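PDB 4K2E: transcriptional activator HlyU from Vibrio cholerae, which binds DNA as a winged-helix transcription factor and up-regulates the hemolysin gene hlyA, and may promote expression of other virulence determinants. Local coordinates for residues 48-51 with 52-55. Sequence-based numbering, arbitrary orientation.
Sequences ELSV and GELS
Ser50 caps the helix that begins right after it: its OG accepts a hydrogen bond from Glu53 N, at 3.1 Å and over an N-H...O angle of 140°. With chi1 at 56°, OG sits between the backbone N and the carbonyl carbon of Ser50 and faces the first turn, where it also packs on Glu53 CB. The carbonyl of Ser50 accepts the first i to i+4 backbone hydrogen bond of the helix, nearly straight from Leu54 N to Ser50 O (3.0 Å, 171°), and a weak one from the amide of Glu53. The next i to i+4 bond runs from Ser55 N to Val51 O, at 2.8 Å.

A water bridges Ser50 and the side chain of Glu53. It accepts from Ser50 N and donates to Glu53 OE1, 2.7 Å from the water oxygen, so the Glu53 carboxylate is linked to the N-cap amide through the water and not directly. The other carboxylate oxygen, OE2, forms a salt bridge with Arg57 one turn along.

Leu49 makes the van der Waals contacts: its CD2 methyl lies 3.5 Å from the carboxylate oxygen OE2 of Glu53, and CD1 forms the apolar contact with CD2 of Leu54, at 4.0 Å, the two leucine side chains crossing at about a right angle. Leu54 continues inward to Met43 and to Leu65 of helix 62-74.

Leu49 and Val51 also pair through their backbones with strand 86-91. The short edge strand 49-50 of the three-stranded sheet thus runs directly into helix 51-58, the first helix of the predicted helix-turn-helix, through a serine N-cap within the winged-helix fold of an ArsR-type regulator.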
loop_
_atom_site.group_PDB
_atom_site.type_symbol
_atom_site.label_atom_id
_atom_site.label_comp_id
_atom_site.label_asym_id
_atom_site.label_seq_id
_atom_site.Cartn_x
_atom_site.Cartn_y
_atom_site.Cartn_z
ATOM N N GLU A 48 -18.255 12.023 3.627
ATOM C CA GLU A 48 -18.165 12.022 5.071
ATOM C C GLU A 48 -19.196 11.006 5.542
ATOM O O GLU A 48 -20.378 11.102 5.193
ATOM C CB GLU A 48 -18.462 13.412 5.628
ATOM C CG GLU A 48 -18.098 13.590 7.092
ATOM C CD GLU A 48 -18.217 15.030 7.551
ATOM O OE1 GLU A 48 -19.219 15.671 7.218
ATOM O OE2 GLU A 48 -17.314 15.525 8.252
ATOM N N LEU A 49 -18.759 10.023 6.315
ATOM C CA LEU A 49 -19.640 8.939 6.747
ATOM C C LEU A 49 -19.599 8.820 8.257
ATOM O O LEU A 49 -18.546 8.984 8.877
ATOM C CB LEU A 49 -19.212 7.599 6.114
ATOM C CG LEU A 49 -19.377 7.532 4.590
ATOM C CD1 LEU A 49 -18.887 6.215 4.072
ATOM C CD2 LEU A 49 -20.806 7.733 4.183
ATOM N N SER A 50 -20.748 8.525 8.848
ATOM C CA SER A 50 -20.812 8.295 10.274
ATOM C C SER A 50 -20.294 6.918 10.590
ATOM O O SER A 50 -20.183 6.071 9.706
ATOM C CB SER A 50 -22.255 8.410 10.765
ATOM O OG SER A 50 -23.088 7.514 10.053
ATOM N N VAL A 51 -19.969 6.688 11.853
ATOM C CA VAL A 51 -19.519 5.374 12.302
ATOM C C VAL A 51 -20.644 4.339 12.126
ATOM O O VAL A 51 -20.388 3.169 11.782
ATOM C CB VAL A 51 -19.061 5.422 13.770
ATOM C CG1 VAL A 51 -18.850 4.034 14.319
ATOM C CG2 VAL A 51 -17.805 6.231 13.899
ATOM N N GLY A 52 -21.881 4.780 12.350
ATOM C CA GLY A 52 -23.060 3.943 12.166
ATOM C C GLY A 52 -23.177 3.492 10.715
ATOM O O GLY A 52 -23.540 2.348 10.420
ATOM N N GLU A 53 -22.836 4.388 9.790
ATOM C CA GLU A 53 -22.987 4.049 8.386
ATOM C C GLU A 53 -21.890 3.080 7.974
ATOM O O GLU A 53 -22.132 2.136 7.230
ATOM C CB GLU A 53 -22.900 5.269 7.491
ATOM C CG GLU A 53 -23.051 4.882 6.022
ATOM C CD GLU A 53 -23.767 5.930 5.212
ATOM O OE1 GLU A 53 -24.369 6.834 5.830
ATOM O OE2 GLU A 53 -23.725 5.846 3.963
ATOM N N LEU A 54 -20.686 3.361 8.447
ATOM C CA LEU A 54 -19.558 2.461 8.245
ATOM C C LEU A 54 -19.866 1.049 8.776
ATOM O O LEU A 54 -19.651 0.058 8.079
ATOM C CB LEU A 54 -18.296 3.049 8.899
ATOM C CG LEU A 54 -17.710 4.284 8.199
ATOM C CD1 LEU A 54 -16.578 4.918 9.050
ATOM C CD2 LEU A 54 -17.161 3.884 6.822
ATOM N N SER A 55 -20.372 0.952 10.003
ATOM C CA SER A 55 -20.723 -0.348 10.572
ATOM C C SER A 55 -21.764 -1.033 9.719
ATOM O O SER A 55 -21.663 -2.240 9.460
ATOM C CB SER A 55 -21.230 -0.228 12.016
ATOM O OG SER A 55 -21.805 -1.462 12.450
HETATM O O HOH W 1 -23.269 8.625 7.535
#